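Local coordinates for RimK domain protein ATP-grasp (Sphaerobacter thermophilus, PDB 5I47) that probably binds ATP and a metal ion as an ATP-grasp ligase of the RimK and LysX type, its acceptor substrate not being established, at residues L95-H98 with L99-A102; R110-G114 with E115-F119; A120-E124 with I125-V129; P218-A221 with L222-I226. All coordinates share one frame; numbering follows the deposited sequence.

Contact 1: residues L95-H98 with L99-A102; sequences LLRH and LILA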
ATOM      1  N   LEU B  95     -10.133  -2.289  -2.991  1.00 20.33           N
ATOM      2  CA  LEU B  95     -11.224  -2.307  -3.962  1.00 17.88           C
ATOM      3  C   LEU B  95     -12.188  -3.447  -3.677  1.00 25.87           C
ATOM      4  O   LEU B  95     -13.411  -3.271  -3.746  1.00 27.12           O
ATOM      5  CB  LEU B  95     -10.663  -2.429  -5.375  1.00 13.04           C
ATOM      6  CG  LEU B  95     -11.690  -2.541  -6.506  1.00 18.91           C
ATOM      7  CD1 LEU B  95     -12.557  -1.292  -6.581  1.00 16.84           C
ATOM      8  CD2 LEU B  95     -10.990  -2.792  -7.834  1.00 17.78           C
ATOM      9  N   LEU B  96     -11.654  -4.624  -3.340  1.00 28.23           N
ATOM     10  CA  LEU B  96     -12.499  -5.777  -3.051  1.00 25.28           C
ATOM     11  C   LEU B  96     -13.411  -5.508  -1.858  1.00 22.04           C
ATOM     12  O   LEU B  96     -14.615  -5.780  -1.909  1.00 19.60           O
ATOM     13  CB  LEU B  96     -11.631  -7.009  -2.802  1.00 22.11           C
ATOM     14  CG  LEU B  96     -12.365  -8.270  -2.346  1.00 22.02           C
ATOM     15  CD1 LEU B  96     -13.413  -8.679  -3.381  1.00 21.33           C
ATOM     16  CD2 LEU B  96     -11.372  -9.402  -2.089  1.00 20.08           C
ATOM     17  N   ARG B  97     -12.856  -4.979  -0.766  0.58 19.89           N
ATOM     18  CA  ARG B  97     -13.697  -4.703   0.393  0.58 19.83           C
ATOM     19  C   ARG B  97     -14.704  -3.596   0.100  0.58 21.15           C
ATOM     20  O   ARG B  97     -15.827  -3.631   0.615  0.58 19.48           O
ATOM     21  CB  ARG B  97     -12.831  -4.348   1.604  0.58 21.48           C
ATOM     22  CG  ARG B  97     -13.606  -4.129   2.914  0.58 26.71           C
ATOM     23  CD  ARG B  97     -14.485  -5.328   3.305  0.58 27.13           C
ATOM     24  NE  ARG B  97     -15.102  -5.144   4.619  0.58 26.59           N
ATOM     25  CZ  ARG B  97     -16.096  -5.890   5.095  0.58 30.15           C
ATOM     26  NH1 ARG B  97     -16.597  -5.648   6.302  0.58 24.24           N
ATOM     27  NH2 ARG B  97     -16.599  -6.874   4.362  0.58 35.21           N
ATOM     28  N   HIS B  98     -14.333  -2.626  -0.743  1.00 21.04           N
ATOM     29  CA  HIS B  98     -15.252  -1.542  -1.075  1.00 19.83           C
ATOM     30  C   HIS B  98     -16.430  -2.039  -1.902  1.00 24.49           C
ATOM     31  O   HIS B  98     -17.577  -1.646  -1.656  1.00 24.98           O
ATOM     32  CB  HIS B  98     -14.500  -0.442  -1.824  1.00 30.03           C
ATOM     33  CG  HIS B  98     -15.195   0.883  -1.809  1.00 41.65           C
ATOM     34  ND1 HIS B  98     -16.196   1.210  -2.698  1.00 43.15           N
ATOM     35  CD2 HIS B  98     -15.033   1.964  -1.009  1.00 43.72           C
ATOM     36  CE1 HIS B  98     -16.620   2.436  -2.448  1.00 42.78           C
ATOM     37  NE2 HIS B  98     -15.931   2.916  -1.427  1.00 45.67           N
ATOM     38  N   LEU B  99     -16.169  -2.903  -2.889  1.00 29.17           N
ATOM     39  CA  LEU B  99     -17.251  -3.441  -3.711  1.00 26.68           C
ATOM     40  C   LEU B  99     -18.168  -4.347  -2.896  1.00 25.30           C
ATOM     41  O   LEU B  99     -19.389  -4.336  -3.085  1.00 22.12           O
ATOM     42  CB  LEU B  99     -16.670  -4.195  -4.909  1.00 22.83           C
ATOM     43  CG  LEU B  99     -15.875  -3.336  -5.896  1.00 23.00           C
ATOM     44  CD1 LEU B  99     -15.164  -4.208  -6.910  1.00 26.00           C
ATOM     45  CD2 LEU B  99     -16.775  -2.319  -6.600  1.00 19.33           C
ATOM     46  N   ILE B 100     -17.598  -5.134  -1.981  1.00 23.83           N
ATOM     47  CA  ILE B 100     -18.412  -5.989  -1.120  1.00 22.94           C
ATOM     48  C   ILE B 100     -19.344  -5.145  -0.259  1.00 26.02           C
ATOM     49  O   ILE B 100     -20.549  -5.412  -0.173  1.00 31.29           O
ATOM     50  CB  ILE B 100     -17.512  -6.894  -0.260  1.00 21.95           C
ATOM     51  CG1 ILE B 100     -16.803  -7.932  -1.139  1.00 21.34           C
ATOM     52  CG2 ILE B 100     -18.318  -7.562   0.847  1.00 17.89           C
ATOM     53  CD1 ILE B 100     -15.944  -8.900  -0.365  1.00 16.66           C
ATOM     54  N   LEU B 101     -18.802  -4.116   0.399  1.00 25.87           N
ATOM     55  CA  LEU B 101     -19.635  -3.244   1.223  1.00 26.35           C
ATOM     56  C   LEU B 101     -20.679  -2.499   0.400  1.00 28.53           C
ATOM     57  O   LEU B 101     -21.715  -2.110   0.945  1.00 31.01           O
ATOM     58  CB  LEU B 101     -18.764  -2.247   1.990  1.00 17.92           C
ATOM     59  CG  LEU B 101     -17.983  -2.825   3.168  1.00 20.84           C
ATOM     60  CD1 LEU B 101     -16.957  -1.835   3.661  1.00 23.43           C
ATOM     61  CD2 LEU B 101     -18.928  -3.213   4.293  1.00 22.83           C
ATOM     62  N   ALA B 102     -20.432  -2.293  -0.892  1.00 31.02           N
ATOM     63  CA  ALA B 102     -21.386  -1.654  -1.790  1.00 27.51           C
ATOM     64  C   ALA B 102     -22.377  -2.632  -2.403  1.00 27.23           C
ATOM     65  O   ALA B 102     -23.192  -2.220  -3.233  1.00 30.56           O
ATOM     66  CB  ALA B 102     -20.645  -0.918  -2.911  1.00 23.00           C
TER
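L95 meets L99 one turn further along helix 92-101, its CG lying 3.9 Å from L99 CD1, while L95 O accepts the amide of L99 at 2.9 Å. The two leucines are turned differently: L95 sends CG anti to its own N (chi1 177°), whereas CG of L99 stands anti to the carbonyl carbon, and their branched ends therefore converge on the buried side of the helix. L96 repeats the pattern with I100, CD1 to CD1 at 3.9 Å, and its carbonyl O takes the I100 amide at 3.1 Å. A serine in place of I100 would probably leave L96 CD1 without its methyl partner and open a gap beside it. In the R97 conformer described, one of two modelled, the aliphatic chain bends at chi2 (56°) and places the guanidinium against L101, whose CD2 sits 3.9 Å above the centre of the planar group, over one face; in this conformer I100 CG2 also approaches NH2 from an oblique direction. R97 O accepts a hydrogen bond from the L101 amide. H98 closes the series: its O receives A102 N at 3.0 Å through a more bent N-H...O angle of 136°, as the chain leaves the helix. L95 also reaches L230 of helix 216-230, where R229 lies against A102. L96, L99 and I100 rest on V106 of the following loop, and the helix is flanked by strand 246-253, with V251 against L95 and V248 against L99, and by P44 of the second subunit, against L96, R97 and I100.

Contact 2: residues R110-G114 with E115-F119; sequences RVCFG and EEAIF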
ATOM      1  N   ARG B 110     -10.417 -15.375  -1.737  1.00 24.54           N
ATOM      2  CA  ARG B 110      -9.793 -15.614  -0.446  1.00 29.17           C
ATOM      3  C   ARG B 110      -8.494 -14.826  -0.360  1.00 29.59           C
ATOM      4  O   ARG B 110      -7.736 -14.750  -1.332  1.00 30.91           O
ATOM      5  CB  ARG B 110      -9.507 -17.103  -0.218  1.00 34.71           C
ATOM      6  CG  ARG B 110     -10.743 -17.966  -0.099  1.00 37.17           C
ATOM      7  CD  ARG B 110     -11.622 -17.517   1.055  1.00 39.88           C
ATOM      8  NE  ARG B 110     -12.883 -18.256   1.085  1.00 42.63           N
ATOM      9  CZ  ARG B 110     -13.926 -17.989   0.303  1.00 43.61           C
ATOM     10  NH1 ARG B 110     -13.867 -17.001  -0.578  1.00 42.73           N
ATOM     11  NH2 ARG B 110     -15.030 -18.716   0.399  1.00 48.10           N
ATOM     12  N   VAL B 111      -8.238 -14.250   0.808  1.00 27.59           N
ATOM     13  CA  VAL B 111      -6.996 -13.539   1.082  1.00 26.95           C
ATOM     14  C   VAL B 111      -6.069 -14.520   1.787  1.00 25.02           C
ATOM     15  O   VAL B 111      -6.338 -14.942   2.917  1.00 24.55           O
ATOM     16  CB  VAL B 111      -7.236 -12.282   1.930  1.00 27.30           C
ATOM     17  CG1 VAL B 111      -6.017 -11.375   1.882  1.00 25.95           C
ATOM     18  CG2 VAL B 111      -8.482 -11.548   1.448  1.00 23.18           C
ATOM     19  N   CYS B 112      -4.983 -14.891   1.118  1.00 24.68           N
ATOM     20  CA  CYS B 112      -4.076 -15.929   1.591  1.00 30.91           C
ATOM     21  C   CYS B 112      -2.707 -15.333   1.874  1.00 30.98           C
ATOM     22  O   CYS B 112      -2.097 -14.713   0.994  1.00 27.31           O
ATOM     23  CB  CYS B 112      -3.962 -17.055   0.562  1.00 32.57           C
ATOM     24  SG  CYS B 112      -5.562 -17.732   0.123  1.00 31.23           S
ATOM     25  N   PHE B 113      -2.221 -15.537   3.098  1.00 28.71           N
ATOM     26  CA  PHE B 113      -0.977 -14.935   3.553  1.00 32.72           C
ATOM     27  C   PHE B 113       0.190 -15.919   3.545  1.00 38.43           C
ATOM     28  O   PHE B 113       1.248 -15.618   4.108  1.00 41.49           O
ATOM     29  CB  PHE B 113      -1.183 -14.321   4.941  1.00 26.77           C
ATOM     30  CG  PHE B 113      -2.151 -13.160   4.943  1.00 24.67           C
ATOM     31  CD1 PHE B 113      -3.517 -13.376   5.040  1.00 22.41           C
ATOM     32  CD2 PHE B 113      -1.695 -11.857   4.811  1.00 21.06           C
ATOM     33  CE1 PHE B 113      -4.410 -12.314   5.021  1.00 19.90           C
ATOM     34  CE2 PHE B 113      -2.581 -10.791   4.794  1.00 20.55           C
ATOM     35  CZ  PHE B 113      -3.940 -11.021   4.898  1.00 18.25           C
ATOM     36  N   GLY B 114       0.031 -17.070   2.896  1.00 39.66           N
ATOM     37  CA  GLY B 114       1.125 -18.023   2.788  1.00 39.79           C
ATOM     38  C   GLY B 114       0.791 -19.133   1.817  1.00 36.70           C
ATOM     39  O   GLY B 114      -0.332 -19.236   1.317  1.00 35.99           O
ATOM     40  N   GLU B 115       1.798 -19.978   1.566  1.00 42.92           N
ATOM     41  CA  GLU B 115       1.657 -21.038   0.570  1.00 41.85           C
ATOM     42  C   GLU B 115       0.561 -22.025   0.955  1.00 36.70           C
ATOM     43  O   GLU B 115      -0.261 -22.417   0.118  1.00 36.02           O
ATOM     44  CB  GLU B 115       2.988 -21.767   0.385  1.00 51.61           C
ATOM     45  CG  GLU B 115       2.851 -23.105  -0.331  1.00 61.46           C
ATOM     46  CD  GLU B 115       4.158 -23.872  -0.414  1.00 68.44           C
ATOM     47  OE1 GLU B 115       5.196 -23.332   0.022  1.00 74.34           O
ATOM     48  OE2 GLU B 115       4.143 -25.016  -0.919  1.00 67.06           O
ATOM     49  N   GLU B 116       0.541 -22.449   2.219  1.00 38.97           N
ATOM     50  CA  GLU B 116      -0.474 -23.399   2.664  1.00 38.66           C
ATOM     51  C   GLU B 116      -1.875 -22.823   2.499  1.00 42.00           C
ATOM     52  O   GLU B 116      -2.783 -23.507   2.007  1.00 43.40           O
ATOM     53  CB  GLU B 116      -0.212 -23.788   4.118  1.00 40.12           C
ATOM     54  CG  GLU B 116      -1.192 -24.785   4.698  1.00 44.86           C
ATOM     55  CD  GLU B 116      -0.707 -25.354   6.016  1.00 53.68           C
ATOM     56  OE1 GLU B 116       0.522 -25.351   6.243  1.00 55.43           O
ATOM     57  OE2 GLU B 116      -1.551 -25.796   6.825  1.00 58.57           O
ATOM     58  N   ALA B 117      -2.066 -21.560   2.894  1.00 36.49           N
ATOM     59  CA  ALA B 117      -3.364 -20.912   2.736  1.00 31.88           C
ATOM     60  C   ALA B 117      -3.789 -20.858   1.274  1.00 31.48           C
ATOM     61  O   ALA B 117      -4.978 -21.001   0.963  1.00 31.88           O
ATOM     62  CB  ALA B 117      -3.321 -19.507   3.324  1.00 24.77           C
ATOM     63  N   ILE B 118      -2.835 -20.637   0.364  1.00 28.78           N
ATOM     64  CA  ILE B 118      -3.161 -20.589  -1.061  1.00 27.78           C
ATOM     65  C   ILE B 118      -3.767 -21.910  -1.508  1.00 25.75           C
ATOM     66  O   ILE B 118      -4.808 -21.941  -2.176  1.00 33.07           O
ATOM     67  CB  ILE B 118      -1.914 -20.233  -1.890  1.00 27.71           C
ATOM     68  CG1 ILE B 118      -1.537 -18.766  -1.682  1.00 26.70           C
ATOM     69  CG2 ILE B 118      -2.147 -20.532  -3.371  1.00 26.05           C
ATOM     70  CD1 ILE B 118      -0.276 -18.356  -2.408  1.00 27.71           C
ATOM     71  N   PHE B 119      -3.136 -23.023  -1.134  1.00 26.96           N
ATOM     72  CA  PHE B 119      -3.692 -24.323  -1.494  1.00 33.72           C
ATOM     73  C   PHE B 119      -4.959 -24.628  -0.703  1.00 35.29           C
ATOM     74  O   PHE B 119      -5.837 -25.347  -1.197  1.00 39.03           O
ATOM     75  CB  PHE B 119      -2.641 -25.418  -1.299  1.00 35.03           C
ATOM     76  CG  PHE B 119      -1.473 -25.309  -2.241  1.00 36.01           C
ATOM     77  CD1 PHE B 119      -1.654 -25.460  -3.606  1.00 36.17           C
ATOM     78  CD2 PHE B 119      -0.198 -25.055  -1.765  1.00 37.53           C
ATOM     79  CE1 PHE B 119      -0.583 -25.360  -4.482  1.00 36.81           C
ATOM     80  CE2 PHE B 119       0.877 -24.952  -2.635  1.00 38.96           C
ATOM     81  CZ  PHE B 119       0.681 -25.107  -3.997  1.00 37.98           C
TER
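The turn from strand 109-112 into helix 115-125 opens the small antiparallel-sheet subdomain of the ATP-grasp fold, and here C112 packs against A117 and I118 of the first helical turn. The CB of C112 is the meeting point: it lies 3.7 Å from A117 CB and equally far from I118 CG1, touching both side chains. Its sulfur stands anti to the carbonyl carbon (chi1 -55°), which swings SG toward the backbone of A117, 3.4 Å from A117 O. G114 occupies the N-cap position, and its O accepts the amide of I118 at 3.0 Å, with an N-H...O angle of 150°, the i to i+4 bond that begins the helix. The I118 side chain leans over that same carbonyl, CG1 being 3.3 Å from G114 O. A117 CB also lies near this oxygen, at 3.6 Å from G114 O. The cysteine thus fills the angle between strand and helix. In the sheet, strand 109-112 pairs with strand 167-171, whose V169 touches both C112 and I118, while helix 148-160 receives E115 and F119 on V155. At the other edge, V111 and C112 pair antiparallel with a strand of the second subunit, continuing the sheet across the interface, and A117 packs on L40 of that subunit.

Contact 3: residues A120-E124 with I125-V129; sequences AAIAE and IGYPV
Helix 115-125 runs through A120-E124 and ends at I125, and its last turn is tied by two backbone bonds: I125 N to A121 O at 2.8 Å, nearly straight at 171°, and G126 N to I122 O, also 2.8 Å but bent to 143°, with the donor above the carbonyl plane. G126 then leaves helical geometry with a positive phi of 86°, where a CB would be jammed against the preceding carbonyl oxygen, and the chain turns through Y127 and a cis peptide before P128 into strand 129-133. I122 carries the side-chain contact. Its CG2, anti to the backbone N, lies over one face of the Y127 ring in a CH-pi contact, 3.8 Å from the ring centroid and displaced toward the hydroxyl end, so that it comes within 3.3 Å of Y127 CZ. The other branch turns to the strand, with I122 CG1 3.9 Å from V129 CG2. An alanine here would lose both branches and is likely to uncover the part of the Y127 face now under CG2 and open a gap beside V129 CG2. I125 folds back along its own turn, CG1 lying 3.4 Å from A121 O beside the hydrogen bond. The carboxylate of E124 reaches away from this packing to R110, its salt-bridge partner on strand 109-112. Around the turn, strand 167-171 receives A121, I122 and V129 on V169, A151 of helix 148-160 touches both I122 and Y127, and V145 of strand 143-145 packs on Y127 and V129.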
ATOM      1  N   ALA B 120      -5.083 -24.084   0.508  1.00 34.12           N
ATOM      2  CA  ALA B 120      -6.323 -24.244   1.260  1.00 39.12           C
ATOM      3  C   ALA B 120      -7.487 -23.556   0.557  1.00 44.47           C
ATOM      4  O   ALA B 120      -8.590 -24.108   0.483  1.00 48.11           O
ATOM      5  CB  ALA B 120      -6.154 -23.700   2.679  1.00 40.55           C
ATOM      6  N   ALA B 121      -7.258 -22.349   0.030  1.00 44.05           N
ATOM      7  CA  ALA B 121      -8.303 -21.647  -0.705  1.00 38.63           C
ATOM      8  C   ALA B 121      -8.590 -22.308  -2.047  1.00 41.01           C
ATOM      9  O   ALA B 121      -9.741 -22.321  -2.497  1.00 40.83           O
ATOM     10  CB  ALA B 121      -7.906 -20.189  -0.910  1.00 32.26           C
ATOM     11  N   ILE B 122      -7.560 -22.858  -2.693  1.00 43.56           N
ATOM     12  CA  ILE B 122      -7.750 -23.531  -3.975  1.00 43.17           C
ATOM     13  C   ILE B 122      -8.611 -24.778  -3.805  1.00 45.06           C
ATOM     14  O   ILE B 122      -9.438 -25.105  -4.667  1.00 43.02           O
ATOM     15  CB  ILE B 122      -6.386 -23.861  -4.605  1.00 34.94           C
ATOM     16  CG1 ILE B 122      -5.740 -22.597  -5.172  1.00 31.14           C
ATOM     17  CG2 ILE B 122      -6.529 -24.919  -5.672  1.00 34.73           C
ATOM     18  CD1 ILE B 122      -4.370 -22.831  -5.767  1.00 30.19           C
ATOM     19  N   ALA B 123      -8.441 -25.487  -2.688  1.00 50.18           N
ATOM     20  CA  ALA B 123      -9.283 -26.647  -2.416  1.00 51.56           C
ATOM     21  C   ALA B 123     -10.733 -26.235  -2.201  1.00 56.64           C
ATOM     22  O   ALA B 123     -11.653 -26.910  -2.679  1.00 61.00           O
ATOM     23  CB  ALA B 123      -8.752 -27.404  -1.200  1.00 48.48           C
ATOM     24  N   GLU B 124     -10.955 -25.123  -1.497  1.00 54.35           N
ATOM     25  CA  GLU B 124     -12.315 -24.691  -1.194  1.00 48.72           C
ATOM     26  C   GLU B 124     -13.003 -24.111  -2.425  1.00 49.59           C
ATOM     27  O   GLU B 124     -14.157 -24.441  -2.715  1.00 54.41           O
ATOM     28  CB  GLU B 124     -12.296 -23.667  -0.061  1.00 42.96           C
ATOM     29  CG  GLU B 124     -13.649 -23.039   0.201  1.00 43.58           C
ATOM     30  CD  GLU B 124     -13.565 -21.856   1.131  1.00 46.55           C
ATOM     31  OE1 GLU B 124     -12.448 -21.326   1.313  1.00 48.77           O
ATOM     32  OE2 GLU B 124     -14.613 -21.459   1.684  1.00 47.48           O
ATOM     33  N   ILE B 125     -12.314 -23.231  -3.152  1.00 48.34           N
ATOM     34  CA  ILE B 125     -12.918 -22.604  -4.325  1.00 49.05           C
ATOM     35  C   ILE B 125     -13.014 -23.599  -5.473  1.00 55.44           C
ATOM     36  O   ILE B 125     -14.024 -23.650  -6.190  1.00 62.91           O
ATOM     37  CB  ILE B 125     -12.121 -21.350  -4.726  1.00 45.92           C
ATOM     38  CG1 ILE B 125     -12.199 -20.288  -3.628  1.00 44.90           C
ATOM     39  CG2 ILE B 125     -12.615 -20.799  -6.054  1.00 44.87           C
ATOM     40  CD1 ILE B 125     -11.427 -19.029  -3.946  1.00 46.17           C
ATOM     41  N   GLY B 126     -11.977 -24.412  -5.660  1.00 47.58           N
ATOM     42  CA  GLY B 126     -11.936 -25.352  -6.761  1.00 43.85           C
ATOM     43  C   GLY B 126     -11.401 -24.709  -8.022  1.00 44.59           C
ATOM     44  O   GLY B 126     -11.635 -23.521  -8.261  1.00 48.26           O
ATOM     45  N   TYR B 127     -10.684 -25.478  -8.837  1.00 46.69           N
ATOM     46  CA  TYR B 127     -10.111 -24.969 -10.083  1.00 46.39           C
ATOM     47  C   TYR B 127     -11.185 -24.595 -11.108  1.00 54.61           C
ATOM     48  O   TYR B 127     -12.249 -25.212 -11.139  1.00 58.64           O
ATOM     49  CB  TYR B 127      -9.164 -26.003 -10.683  1.00 40.93           C
ATOM     50  CG  TYR B 127      -7.957 -26.289  -9.829  1.00 42.08           C
ATOM     51  CD1 TYR B 127      -6.854 -25.444  -9.850  1.00 39.63           C
ATOM     52  CD2 TYR B 127      -7.916 -27.406  -9.005  1.00 46.83           C
ATOM     53  CE1 TYR B 127      -5.744 -25.702  -9.070  1.00 41.13           C
ATOM     54  CE2 TYR B 127      -6.807 -27.674  -8.221  1.00 46.95           C
ATOM     55  CZ  TYR B 127      -5.723 -26.822  -8.262  1.00 45.35           C
ATOM     56  OH  TYR B 127      -4.621 -27.080  -7.480  1.00 47.07           O
ATOM     57  N   PRO B 128     -10.908 -23.583 -11.955  1.00 54.88           N
ATOM     58  CA  PRO B 128      -9.682 -22.781 -11.954  1.00 50.03           C
ATOM     59  C   PRO B 128      -9.781 -21.559 -11.047  1.00 47.71           C
ATOM     60  O   PRO B 128     -10.877 -21.196 -10.617  1.00 44.13           O
ATOM     61  CB  PRO B 128      -9.551 -22.362 -13.417  1.00 47.08           C
ATOM     62  CG  PRO B 128     -10.972 -22.186 -13.851  1.00 47.68           C
ATOM     63  CD  PRO B 128     -11.784 -23.224 -13.087  1.00 51.96           C
ATOM     64  N   VAL B 129      -8.633 -20.945 -10.755  1.00 48.28           N
ATOM     65  CA  VAL B 129      -8.550 -19.720  -9.967  1.00 42.99           C
ATOM     66  C   VAL B 129      -7.464 -18.837 -10.569  1.00 42.86           C
ATOM     67  O   VAL B 129      -6.689 -19.262 -11.427  1.00 45.46           O
ATOM     68  CB  VAL B 129      -8.248 -19.992  -8.477  1.00 39.93           C
ATOM     69  CG1 VAL B 129      -9.358 -20.807  -7.837  1.00 39.42           C
ATOM     70  CG2 VAL B 129      -6.909 -20.697  -8.327  1.00 37.93           C
TER

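Contact 4: residues P218-A221 with L222-I226; sequences PLTA and LAERI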
ATOM      1  N   PRO B 218     -28.641  -3.196 -18.756  1.00 58.47           N
ATOM      2  CA  PRO B 218     -28.187  -3.781 -17.481  1.00 55.36           C
ATOM      3  C   PRO B 218     -26.771  -3.381 -17.106  1.00 53.12           C
ATOM      4  O   PRO B 218     -26.501  -3.108 -15.930  1.00 51.24           O
ATOM      5  CB  PRO B 218     -28.312  -5.292 -17.726  1.00 57.47           C
ATOM      6  CG  PRO B 218     -28.246  -5.440 -19.201  1.00 61.25           C
ATOM      7  CD  PRO B 218     -28.965  -4.248 -19.738  1.00 60.09           C
ATOM      8  N   LEU B 219     -25.856  -3.336 -18.075  1.00 50.39           N
ATOM      9  CA  LEU B 219     -24.497  -2.895 -17.779  1.00 48.71           C
ATOM     10  C   LEU B 219     -24.448  -1.404 -17.470  1.00 50.35           C
ATOM     11  O   LEU B 219     -23.611  -0.967 -16.672  1.00 51.94           O
ATOM     12  CB  LEU B 219     -23.566  -3.227 -18.943  1.00 45.87           C
ATOM     13  CG  LEU B 219     -23.361  -4.712 -19.242  1.00 42.50           C
ATOM     14  CD1 LEU B 219     -22.525  -4.881 -20.498  1.00 45.75           C
ATOM     15  CD2 LEU B 219     -22.716  -5.418 -18.065  1.00 38.20           C
ATOM     16  N   THR B 220     -25.326  -0.612 -18.093  1.00 49.53           N
ATOM     17  CA  THR B 220     -25.405   0.806 -17.757  1.00 45.13           C
ATOM     18  C   THR B 220     -25.846   0.998 -16.312  1.00 42.03           C
ATOM     19  O   THR B 220     -25.308   1.854 -15.598  1.00 43.99           O
ATOM     20  CB  THR B 220     -26.361   1.523 -18.714  1.00 42.55           C
ATOM     21  OG1 THR B 220     -25.830   1.476 -20.045  1.00 40.61           O
ATOM     22  CG2 THR B 220     -26.556   2.978 -18.301  1.00 39.70           C
ATOM     23  N   ALA B 221     -26.814   0.198 -15.859  1.00 39.47           N
ATOM     24  CA  ALA B 221     -27.248   0.278 -14.468  1.00 43.79           C
ATOM     25  C   ALA B 221     -26.113  -0.084 -13.519  1.00 43.42           C
ATOM     26  O   ALA B 221     -25.941   0.551 -12.472  1.00 41.53           O
ATOM     27  CB  ALA B 221     -28.454  -0.634 -14.244  1.00 46.01           C
ATOM     28  N   LEU B 222     -25.322  -1.098 -13.877  1.00 43.11           N
ATOM     29  CA  LEU B 222     -24.179  -1.479 -13.053  1.00 39.84           C
ATOM     30  C   LEU B 222     -23.145  -0.362 -13.003  1.00 38.72           C
ATOM     31  O   LEU B 222     -22.640  -0.022 -11.926  1.00 38.38           O
ATOM     32  CB  LEU B 222     -23.559  -2.769 -13.590  1.00 38.70           C
ATOM     33  CG  LEU B 222     -22.351  -3.350 -12.852  1.00 35.08           C
ATOM     34  CD1 LEU B 222     -22.720  -3.729 -11.430  1.00 30.62           C
ATOM     35  CD2 LEU B 222     -21.788  -4.549 -13.605  1.00 30.76           C
ATOM     36  N   ALA B 223     -22.823   0.230 -14.156  1.00 36.11           N
ATOM     37  CA  ALA B 223     -21.854   1.319 -14.178  1.00 33.99           C
ATOM     38  C   ALA B 223     -22.334   2.520 -13.375  1.00 38.78           C
ATOM     39  O   ALA B 223     -21.520   3.230 -12.773  1.00 40.29           O
ATOM     40  CB  ALA B 223     -21.554   1.738 -15.616  1.00 30.77           C
ATOM     41  N   GLU B 224     -23.647   2.762 -13.354  1.00 42.33           N
ATOM     42  CA  GLU B 224     -24.170   3.903 -12.611  1.00 41.45           C
ATOM     43  C   GLU B 224     -24.087   3.679 -11.107  1.00 39.22           C
ATOM     44  O   GLU B 224     -23.849   4.631 -10.354  1.00 40.12           O
ATOM     45  CB  GLU B 224     -25.604   4.195 -13.047  1.00 42.17           C
ATOM     46  CG  GLU B 224     -25.678   4.796 -14.443  1.00 46.28           C
ATOM     47  CD  GLU B 224     -27.095   5.006 -14.935  1.00 54.85           C
ATOM     48  OE1 GLU B 224     -28.043   4.560 -14.253  1.00 60.01           O
ATOM     49  OE2 GLU B 224     -27.257   5.619 -16.013  1.00 55.43           O
ATOM     50  N   ARG B 225     -24.268   2.439 -10.652  1.00 34.63           N
ATOM     51  CA  ARG B 225     -24.048   2.146  -9.240  1.00 37.71           C
ATOM     52  C   ARG B 225     -22.576   2.272  -8.879  1.00 37.00           C
ATOM     53  O   ARG B 225     -22.236   2.769  -7.800  1.00 37.38           O
ATOM     54  CB  ARG B 225     -24.551   0.747  -8.901  1.00 45.30           C
ATOM     55  CG  ARG B 225     -26.045   0.566  -9.019  1.00 54.56           C
ATOM     56  CD  ARG B 225     -26.438  -0.754  -8.396  1.00 60.11           C
ATOM     57  NE  ARG B 225     -26.029  -0.818  -6.997  1.00 58.70           N
ATOM     58  CZ  ARG B 225     -25.796  -1.949  -6.338  1.00 56.23           C
ATOM     59  NH1 ARG B 225     -25.919  -3.115  -6.956  1.00 54.89           N
ATOM     60  NH2 ARG B 225     -25.431  -1.912  -5.065  1.00 53.54           N
ATOM     61  N   ILE B 226     -21.690   1.817  -9.768  1.00 36.10           N
ATOM     62  CA  ILE B 226     -20.258   1.900  -9.505  1.00 31.57           C
ATOM     63  C   ILE B 226     -19.826   3.353  -9.363  1.00 32.68           C
ATOM     64  O   ILE B 226     -19.087   3.708  -8.437  1.00 37.36           O
ATOM     65  CB  ILE B 226     -19.472   1.173 -10.611  1.00 29.36           C
ATOM     66  CG1 ILE B 226     -19.704  -0.336 -10.506  1.00 32.74           C
ATOM     67  CG2 ILE B 226     -17.993   1.515 -10.531  1.00 28.51           C
ATOM     68  CD1 ILE B 226     -19.070  -1.132 -11.626  1.00 45.12           C
TER
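T220 and E224 meet one turn apart on helix 216-230, the methyl CG2 of the threonine lying 3.6 Å from OE2 of the exposed E224, a van der Waals contact of a methyl with a carboxylate oxygen. T220 points CG2 anti to its N and OG1 anti to its carbonyl carbon (chi1 -65°), which leaves the methyl facing the glutamate while OG1 is hydrogen-bonded back to the carbonyl oxygen of P216. E224 starts with CG anti to the carbonyl carbon (chi1 -72°) and then runs extended, its chain passing close over the preceding turn: CG is 3.2 Å from T220 O, the same oxygen that accepts E224 N at 2.9 Å. R225 begins with a similar first torsion, CG resting 3.5 Å from A221 O, but its chain bends at chi3 (58°) and carries the guanidinium away from this turn. L222 takes the other course, with CG anti to N and beside the carbonyl carbon, and its side chain packs on V239. Backbone bonds from L222 N to P218 O (3.1 Å) and from A223 N to L219 O (2.9 Å) are regular i to i+4 bonds of the helix. The inner face lies on the five-stranded antiparallel sheet: L219 and T220 touch I193 of strand 190-196, L219 and A223 reach L183 of strand 180-187, and I226 joins L222 on strand 235-241, packing on V237.

In the fold
Contacts 2 and 3 hold the two ends of helix 115-125, where it meets strand 109-112 and the loop before strand 129-133; the salt bridge R110 NH2 to E124 OE2 (3.1 Å) and the packing of C112 SG on A121 CB (3.5 Å) join them. Contact 2 is the more buried, whereas contact 3 mixes core and surface. Contacts 1 and 4 lie within helices beside the five-stranded sheet and touch where A102 O approaches R225 NH2 at 2.9 Å. Apolar packing dominates contacts 1 to 3, aromatic in contact 3 alone; contact 4 rests on backbone helix bonds, with a methyl against a carboxylate on its more exposed side. Contacts 1 and 2 also meet the second subunit.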